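Side-chain contacts in RabGAP/TBC protein (Chlamydomonas reinhardtii, PDB 4P17), which probably acts as a GTPase-activating protein for Rab GTPases in the flagellum: residues Asp34-Arg39 / Gln298-Met303; Met63-Val68 / Thr305-Ile310. All blocks are in the same frame, centred on the assembly; numbering follows the deposited sequence.

Interaction 1. Residues Asp34-Arg39 / Gln298-Met303; sequences DVNAER and QRDVLM
Asp34 and Asn36 meet Arg299 and Asp300 across the gap between two helices of the all-helical TBC-domain protein, helix 27-50 near its start and the first turn of helix 299-306, and the contact shows how polar side chains can make the direct bonds between two helix segments, here with Cys33 packed against Arg299 and Asp300. The backbones stay well apart, the closest CA pair, Asn36 and Asp300, being 8.3 Å from each other. Two direct bonds span the distance. In the first, a salt bridge, Arg299 NH2 donates to Asp34 OD1 over 2.9 Å; the oxygen lies in the plane of the guanidinium, at its edge, and is met nearly along its own C-O axis, with the two side chains at about a right angle. Arg299 starts with CG between its backbone N and carbonyl carbon (chi1 57°) and then runs extended to NE, which carries the charged end over to the other helix. A water lies between Asp34 OD1 and Arg299 NH1, accepting from NH1 at 2.7 Å, and so bridges the same two side chains a second time. In the second bond the roles are exchanged: segment 34-39 supplies the donor, Asn36, and Asp300 the acceptor. Each carboxylate oxygen of Asp300 has its own partner, OD2 taking Asn36 ND2 and OD1 a salt bridge with Arg248 of helix 243-256; that charge would be expected to keep the carboxylate ionised. Gln298, the N-cap of helix 299-306, accepts from Val301 N through OE1, satisfying an amide of the first turn. Finally, Asn36 ND2 reaches Asp300 OD2 at 2.8 Å with an N-H...O angle of 158°, approaching from above the carboxylate plane.

Interaction 2. Residues Met63-Val68 / Thr305-Ile310; sequences MIRKGV and TAFDHI
A cation-pi stack at the surface of the helical TBC fold joins the C-terminal end of helix 57-65 to the chain leaving helix 299-306, and it is made by just two side chains, Arg65 and Phe307. The guanidinium lies flat on one face of the ring, the planes only 9° apart. The overlap is off-centre: Arg65 CZ sits 3.3 Å from Phe307 CD1, while the centre of the ring is covered by the aliphatic part of the arginine, with Arg65 CD 3.5 Å from the Phe307 centroid in a CH-pi contact. An extended chain from CG to NE (chi2 -175°, chi3 179°) lets Arg65 run across the ring, so methylene and charged groups share one face. Stacking leaves the N-H groups pointing outward in the guanidinium plane, and NE uses this for a salt bridge with Glu256, a second partner that would help fix the rotation of the group. Just beyond Phe307, Asp308 OD1 accepts from Ile310 N in an Asx turn. Around the pair, Ser252 of helix 243-256 touches both Arg65 and Phe307, and Ile260 of helix 259-271 packs against the phenylalanine.

Interactions 1 and 2 lie about 10 Å apart, centre to centre, on the same side of the chain's centre, and both draw on helix 299-306: interaction 1 on its first turn, interaction 2 on its end and the residues that follow. Their other partners, helices 27-50 and 57-65, are consecutive in the chain; the segments come in the order 34-39, 63-68, 298-303, 305-310, so the two contacts alternate along it. The two meet directly where Met303 CB packs 4.0 Å from Arg65 O. Helix 243-256 borders both, with Arg248 bonded to Asp300 and also to the carbonyl of Arg65. Together they tie the N-terminal helices to the C-terminal end of a single-chain, all-helical protein.

Interaction 1. Residues Asp34-Arg39 / Gln298-Met303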
ATOM      1  N   ASP A  34      -7.568   4.051 -16.644  1.00 10.27           N
ATOM      2  CA  ASP A  34      -6.756   3.354 -17.621  1.00 11.35           C
ATOM      3  C   ASP A  34      -6.410   4.289 -18.780  1.00 10.09           C
ATOM      4  O   ASP A  34      -5.294   4.244 -19.300  1.00 10.40           O
ATOM      5  CB  ASP A  34      -7.465   2.110 -18.178  1.00 20.09           C
ATOM      6  CG  ASP A  34      -7.545   0.952 -17.179  1.00 19.99           C
ATOM      7  OD1 ASP A  34      -6.858   0.990 -16.131  1.00 16.50           O
ATOM      8  OD2 ASP A  34      -8.288  -0.013 -17.484  1.00 13.93           O
ATOM      9  N   VAL A  35      -7.370   5.117 -19.197  1.00 13.07           N
ATOM     10  CA  VAL A  35      -7.112   6.026 -20.315  1.00 13.31           C
ATOM     11  C   VAL A  35      -6.115   7.103 -19.902  1.00 10.59           C
ATOM     12  O   VAL A  35      -5.247   7.487 -20.683  1.00 13.05           O
ATOM     13  CB  VAL A  35      -8.388   6.708 -20.873  1.00 19.74           C
ATOM     14  CG1 VAL A  35      -9.309   5.692 -21.449  1.00 19.71           C
ATOM     15  CG2 VAL A  35      -9.084   7.502 -19.839  1.00 31.13           C
ATOM     16  N   ASN A  36      -6.225   7.605 -18.681  1.00  7.46           N
ATOM     17  CA  ASN A  36      -5.245   8.566 -18.212  1.00 10.03           C
ATOM     18  C   ASN A  36      -3.859   7.939 -18.087  1.00 10.16           C
ATOM     19  O   ASN A  36      -2.864   8.580 -18.362  1.00 14.08           O
ATOM     20  CB  ASN A  36      -5.664   9.158 -16.869  1.00 12.71           C
ATOM     21  CG  ASN A  36      -6.780  10.166 -17.018  1.00 19.85           C
ATOM     22  OD1 ASN A  36      -7.012  10.669 -18.112  1.00 18.42           O
ATOM     23  ND2 ASN A  36      -7.459  10.477 -15.923  1.00 13.55           N
ATOM     24  N   ALA A  37      -3.796   6.684 -17.675  1.00 10.17           N
ATOM     25  CA  ALA A  37      -2.509   5.996 -17.617  1.00  9.29           C
ATOM     26  C   ALA A  37      -1.886   5.885 -19.007  1.00 11.93           C
ATOM     27  O   ALA A  37      -0.673   5.956 -19.166  1.00  7.28           O
ATOM     28  CB  ALA A  37      -2.679   4.619 -17.013  1.00 19.77           C
ATOM     29  N   GLU A  38      -2.728   5.652 -20.003  1.00 13.82           N
ATOM     30  CA  GLU A  38      -2.259   5.510 -21.383  1.00 16.39           C
ATOM     31  C   GLU A  38      -1.578   6.782 -21.877  1.00 14.67           C
ATOM     32  O   GLU A  38      -0.598   6.717 -22.643  1.00 11.94           O
ATOM     33  CB  GLU A  38      -3.417   5.156 -22.303  1.00 16.06           C
ATOM     34  CG  GLU A  38      -3.334   3.791 -22.904  1.00 25.60           C
ATOM     35  CD  GLU A  38      -4.295   3.658 -24.056  1.00 40.89           C
ATOM     36  OE1 GLU A  38      -4.043   2.833 -24.967  1.00 44.48           O
ATOM     37  OE2 GLU A  38      -5.301   4.404 -24.044  1.00 35.13           O
ATOM     38  N   ARG A  39      -2.072   7.935 -21.428  1.00 17.30           N
ATOM     39  CA  ARG A  39      -1.470   9.223 -21.791  1.00 24.06           C
ATOM     40  C   ARG A  39      -0.035   9.357 -21.331  1.00 21.92           C
ATOM     41  O   ARG A  39       0.745  10.038 -22.000  1.00 17.51           O
ATOM     42  CB  ARG A  39      -2.262  10.413 -21.207  1.00 21.31           C
ATOM     43  CG  ARG A  39      -3.718  10.452 -21.593  1.00 27.78           C
ATOM     44  CD  ARG A  39      -3.912  10.315 -23.079  1.00 34.25           C
ATOM     45  NE  ARG A  39      -5.320  10.444 -23.444  1.00 51.17           N
ATOM     46  CZ  ARG A  39      -6.159   9.424 -23.631  1.00 52.35           C
ATOM     47  NH1 ARG A  39      -5.751   8.156 -23.493  1.00 25.57           N
ATOM     48  NH2 ARG A  39      -7.417   9.686 -23.963  1.00 51.45           N
ATOM     49  N   GLN A 298     -11.726   4.824  -8.200  1.00 10.80           N
ATOM     50  CA  GLN A 298     -11.261   6.043  -8.830  1.00  9.12           C
ATOM     51  C   GLN A 298      -9.909   6.421  -8.247  1.00 10.22           C
ATOM     52  O   GLN A 298      -9.788   7.329  -7.402  1.00  8.92           O
ATOM     53  CB  GLN A 298     -12.282   7.185  -8.642  1.00 13.98           C
ATOM     54  CG  GLN A 298     -12.656   7.898  -9.935  1.00 13.12           C
ATOM     55  CD  GLN A 298     -11.468   8.228 -10.809  1.00 16.56           C
ATOM     56  OE1 GLN A 298     -10.328   8.290 -10.342  1.00 11.13           O
ATOM     57  NE2 GLN A 298     -11.724   8.428 -12.091  1.00  9.50           N
ATOM     58  N   ARG A 299      -8.874   5.714  -8.680  1.00  4.03           N
ATOM     59  CA  ARG A 299      -7.550   5.946  -8.125  1.00 12.12           C
ATOM     60  C   ARG A 299      -6.949   7.305  -8.546  1.00 10.31           C
ATOM     61  O   ARG A 299      -6.168   7.904  -7.816  1.00  6.40           O
ATOM     62  CB  ARG A 299      -6.608   4.788  -8.508  1.00 10.15           C
ATOM     63  CG  ARG A 299      -6.449   4.518  -9.978  1.00  8.36           C
ATOM     64  CD  ARG A 299      -5.784   3.196 -10.195  1.00  8.40           C
ATOM     65  NE  ARG A 299      -5.430   2.996 -11.599  1.00  7.56           N
ATOM     66  CZ  ARG A 299      -6.192   2.363 -12.475  1.00 10.81           C
ATOM     67  NH1 ARG A 299      -7.372   1.868 -12.121  1.00  3.83           N
ATOM     68  NH2 ARG A 299      -5.767   2.221 -13.713  1.00  8.05           N
ATOM     69  N   ASP A 300      -7.371   7.824  -9.694  1.00  8.23           N
ATOM     70  CA  ASP A 300      -6.911   9.127 -10.123  1.00  7.92           C
ATOM     71  C   ASP A 300      -7.416  10.211  -9.170  1.00  9.45           C
ATOM     72  O   ASP A 300      -6.657  11.084  -8.707  1.00  6.24           O
ATOM     73  CB  ASP A 300      -7.387   9.462 -11.542  1.00 15.38           C
ATOM     74  CG  ASP A 300      -6.631   8.738 -12.642  1.00 17.04           C
ATOM     75  OD1 ASP A 300      -5.495   8.245 -12.429  1.00 16.28           O
ATOM     76  OD2 ASP A 300      -7.176   8.735 -13.770  1.00  6.61           O
ATOM     77  N   VAL A 301      -8.709  10.158  -8.875  1.00  8.31           N
ATOM     78  CA  VAL A 301      -9.311  11.151  -8.001  1.00  4.95           C
ATOM     79  C   VAL A 301      -8.791  10.998  -6.577  1.00  9.08           C
ATOM     80  O   VAL A 301      -8.599  12.006  -5.866  1.00  6.45           O
ATOM     81  CB  VAL A 301     -10.821  11.039  -8.042  1.00 11.19           C
ATOM     82  CG1 VAL A 301     -11.473  11.930  -6.982  1.00 14.39           C
ATOM     83  CG2 VAL A 301     -11.291  11.377  -9.450  1.00 10.66           C
ATOM     84  N   LEU A 302      -8.557   9.769  -6.139  1.00  6.87           N
ATOM     85  CA  LEU A 302      -8.000   9.602  -4.790  1.00  8.19           C
ATOM     86  C   LEU A 302      -6.673  10.336  -4.666  1.00  3.15           C
ATOM     87  O   LEU A 302      -6.426  11.037  -3.673  1.00  6.27           O
ATOM     88  CB  LEU A 302      -7.793   8.122  -4.424  1.00  7.99           C
ATOM     89  CG  LEU A 302      -7.254   7.936  -2.988  1.00  9.91           C
ATOM     90  CD1 LEU A 302      -8.213   8.499  -1.922  1.00  3.49           C
ATOM     91  CD2 LEU A 302      -6.993   6.449  -2.723  1.00  7.51           C
ATOM     92  N   MET A 303      -5.760  10.130  -5.603  1.00  5.55           N
ATOM     93  CA  MET A 303      -4.431  10.712  -5.414  1.00  9.12           C
ATOM     94  C   MET A 303      -4.477  12.228  -5.649  1.00 10.97           C
ATOM     95  O   MET A 303      -3.831  13.011  -4.953  1.00  8.08           O
ATOM     96  CB  MET A 303      -3.415  10.070  -6.331  1.00 11.72           C
ATOM     97  CG  MET A 303      -3.240   8.580  -6.088  1.00  8.14           C
ATOM     98  SD  MET A 303      -3.017   8.168  -4.348  1.00  7.97           S
ATOM     99  CE  MET A 303      -1.403   8.837  -3.910  1.00 10.41           C
TER
HETATM  100  O   HOH W   1      -8.403   0.144 -13.868  1.00 20.68           O

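Interaction 2. Residues Met63-Val68 / Thr305-Ile310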
ATOM      1  N   MET A  63       5.296  12.846 -11.935  1.00 14.96           N
ATOM      2  CA  MET A  63       5.000  11.630 -12.680  1.00 11.49           C
ATOM      3  C   MET A  63       4.506  10.505 -11.771  1.00  8.69           C
ATOM      4  O   MET A  63       3.517   9.835 -12.089  1.00 11.50           O
ATOM      5  CB  MET A  63       6.235  11.157 -13.441  1.00 13.42           C
ATOM      6  CG  MET A  63       6.655  12.087 -14.572  1.00 21.74           C
ATOM      7  SD  MET A  63       8.212  11.552 -15.341  1.00 22.72           S
ATOM      8  CE  MET A  63       7.650  10.137 -16.304  1.00 24.77           C
ATOM      9  N   ILE A  64       5.175  10.346 -10.631  1.00 10.30           N
ATOM     10  CA  ILE A  64       4.879   9.268  -9.728  1.00  7.13           C
ATOM     11  C   ILE A  64       3.515   9.536  -9.097  1.00  8.81           C
ATOM     12  O   ILE A  64       2.721   8.622  -8.901  1.00  7.40           O
ATOM     13  CB  ILE A  64       6.000   9.096  -8.662  1.00  9.76           C
ATOM     14  CG1 ILE A  64       7.208   8.470  -9.341  1.00  6.58           C
ATOM     15  CG2 ILE A  64       5.535   8.164  -7.516  1.00 12.01           C
ATOM     16  CD1 ILE A  64       8.432   8.246  -8.472  1.00 13.43           C
ATOM     17  N   ARG A  65       3.225  10.795  -8.827  1.00  9.19           N
ATOM     18  CA  ARG A  65       1.908  11.138  -8.321  1.00  8.30           C
ATOM     19  C   ARG A  65       0.777  10.821  -9.302  1.00  6.11           C
ATOM     20  O   ARG A  65      -0.329  10.592  -8.865  1.00  8.58           O
ATOM     21  CB  ARG A  65       1.867  12.615  -7.941  1.00 13.64           C
ATOM     22  CG  ARG A  65       2.479  12.910  -6.588  1.00  9.26           C
ATOM     23  CD  ARG A  65       2.316  14.376  -6.196  1.00 13.26           C
ATOM     24  NE  ARG A  65       2.898  14.635  -4.882  1.00 12.28           N
ATOM     25  CZ  ARG A  65       2.813  15.796  -4.231  1.00 12.83           C
ATOM     26  NH1 ARG A  65       2.142  16.821  -4.757  1.00 11.20           N
ATOM     27  NH2 ARG A  65       3.391  15.930  -3.049  1.00 11.69           N
ATOM     28  N   LYS A  66       1.039  10.847 -10.613  1.00  7.77           N
ATOM     29  CA  LYS A  66       0.033  10.494 -11.610  1.00  9.02           C
ATOM     30  C   LYS A  66      -0.090   8.977 -11.858  1.00  9.05           C
ATOM     31  O   LYS A  66      -0.987   8.530 -12.569  1.00  6.57           O
ATOM     32  CB  LYS A  66       0.353  11.185 -12.933  1.00 13.63           C
ATOM     33  CG  LYS A  66       0.123  12.701 -12.940  1.00 18.10           C
ATOM     34  CD  LYS A  66       0.736  13.345 -14.178  1.00 31.38           C
ATOM     35  N   GLY A  67       0.816   8.197 -11.276  1.00  7.04           N
ATOM     36  CA  GLY A  67       0.760   6.757 -11.420  1.00  8.54           C
ATOM     37  C   GLY A  67       1.913   6.172 -12.213  1.00  8.79           C
ATOM     38  O   GLY A  67       2.196   6.567 -13.347  1.00  6.39           O
ATOM     39  N   VAL A  68       2.574   5.192 -11.613  1.00  2.62           N
ATOM     40  CA  VAL A  68       3.617   4.475 -12.328  1.00  4.41           C
ATOM     41  C   VAL A  68       2.901   3.443 -13.211  1.00  3.56           C
ATOM     42  O   VAL A  68       1.988   2.781 -12.750  1.00  3.00           O
ATOM     43  CB  VAL A  68       4.608   3.779 -11.358  1.00  4.23           C
ATOM     44  CG1 VAL A  68       5.625   3.000 -12.144  1.00  6.52           C
ATOM     45  CG2 VAL A  68       5.331   4.780 -10.430  1.00  6.59           C
ATOM     46  N   THR A 305      -6.894  14.105  -5.039  1.00  6.94           N
ATOM     47  CA  THR A 305      -7.502  14.705  -3.853  1.00  9.86           C
ATOM     48  C   THR A 305      -6.472  14.734  -2.716  1.00  7.93           C
ATOM     49  O   THR A 305      -6.353  15.735  -2.019  1.00  7.08           O
ATOM     50  CB  THR A 305      -8.789  13.978  -3.422  1.00  7.19           C
ATOM     51  OG1 THR A 305      -9.734  14.022  -4.504  1.00 11.00           O
ATOM     52  CG2 THR A 305      -9.403  14.637  -2.195  1.00 12.25           C
ATOM     53  N   ALA A 306      -5.693  13.667  -2.558  1.00  4.35           N
ATOM     54  CA  ALA A 306      -4.668  13.629  -1.514  1.00  4.47           C
ATOM     55  C   ALA A 306      -3.671  14.769  -1.605  1.00 10.97           C
ATOM     56  O   ALA A 306      -3.142  15.234  -0.575  1.00 10.67           O
ATOM     57  CB  ALA A 306      -3.919  12.290  -1.564  1.00 11.57           C
ATOM     58  N   PHE A 307      -3.413  15.244  -2.822  1.00  9.69           N
ATOM     59  CA  PHE A 307      -2.399  16.286  -3.002  1.00  9.94           C
ATOM     60  C   PHE A 307      -2.969  17.666  -3.283  1.00 10.56           C
ATOM     61  O   PHE A 307      -2.185  18.574  -3.614  1.00 11.94           O
ATOM     62  CB  PHE A 307      -1.441  15.947  -4.153  1.00 10.13           C
ATOM     63  CG  PHE A 307      -0.775  14.603  -4.017  1.00 15.69           C
ATOM     64  CD1 PHE A 307       0.147  14.374  -2.994  1.00 12.64           C
ATOM     65  CD2 PHE A 307      -1.043  13.593  -4.925  1.00 11.42           C
ATOM     66  CE1 PHE A 307       0.758  13.152  -2.857  1.00 13.32           C
ATOM     67  CE2 PHE A 307      -0.431  12.363  -4.812  1.00  9.15           C
ATOM     68  CZ  PHE A 307       0.469  12.134  -3.757  1.00 10.61           C
ATOM     69  N   ASP A 308      -4.291  17.866  -3.127  1.00  7.24           N
ATOM     70  CA  ASP A 308      -4.916  19.092  -3.641  1.00 10.39           C
ATOM     71  C   ASP A 308      -4.617  20.375  -2.878  1.00 25.77           C
ATOM     72  O   ASP A 308      -4.868  21.458  -3.400  1.00 25.06           O
ATOM     73  CB  ASP A 308      -6.457  18.941  -3.760  1.00 16.11           C
ATOM     74  CG  ASP A 308      -7.218  18.904  -2.416  1.00 21.14           C
ATOM     75  OD1 ASP A 308      -6.762  19.395  -1.360  1.00 19.30           O
ATOM     76  OD2 ASP A 308      -8.361  18.374  -2.447  1.00 15.97           O
ATOM     77  N   HIS A 309      -4.092  20.293  -1.667  1.00 19.52           N
ATOM     78  CA  HIS A 309      -3.751  21.546  -0.956  1.00 37.22           C
ATOM     79  C   HIS A 309      -4.959  22.475  -0.714  1.00 35.78           C
ATOM     80  O   HIS A 309      -4.789  23.674  -0.450  1.00 27.66           O
ATOM     81  CB  HIS A 309      -2.703  22.374  -1.728  1.00 45.63           C
ATOM     82  CG  HIS A 309      -1.418  21.661  -2.007  1.00 34.27           C
ATOM     83  ND1 HIS A 309      -0.665  21.911  -3.134  1.00 43.37           N
ATOM     84  CD2 HIS A 309      -0.736  20.733  -1.295  1.00 36.89           C
ATOM     85  CE1 HIS A 309       0.419  21.156  -3.110  1.00 42.01           C
ATOM     86  NE2 HIS A 309       0.403  20.436  -2.004  1.00 40.38           N
ATOM     87  N   ILE A 310      -6.173  21.958  -0.848  1.00 32.69           N
ATOM     88  CA  ILE A 310      -7.341  22.742  -0.474  1.00 29.03           C
ATOM     89  C   ILE A 310      -7.308  22.822   1.039  1.00 23.37           C
ATOM     90  O   ILE A 310      -7.132  21.798   1.690  1.00 22.28           O
ATOM     91  CB  ILE A 310      -8.650  22.115  -0.981  1.00 20.74           C
ATOM     92  CG1 ILE A 310      -8.782  22.385  -2.483  1.00 32.00           C
ATOM     93  CG2 ILE A 310      -9.863  22.700  -0.239  1.00 26.73           C
ATOM     94  CD1 ILE A 310      -9.985  21.753  -3.147  1.00 51.89           C
TER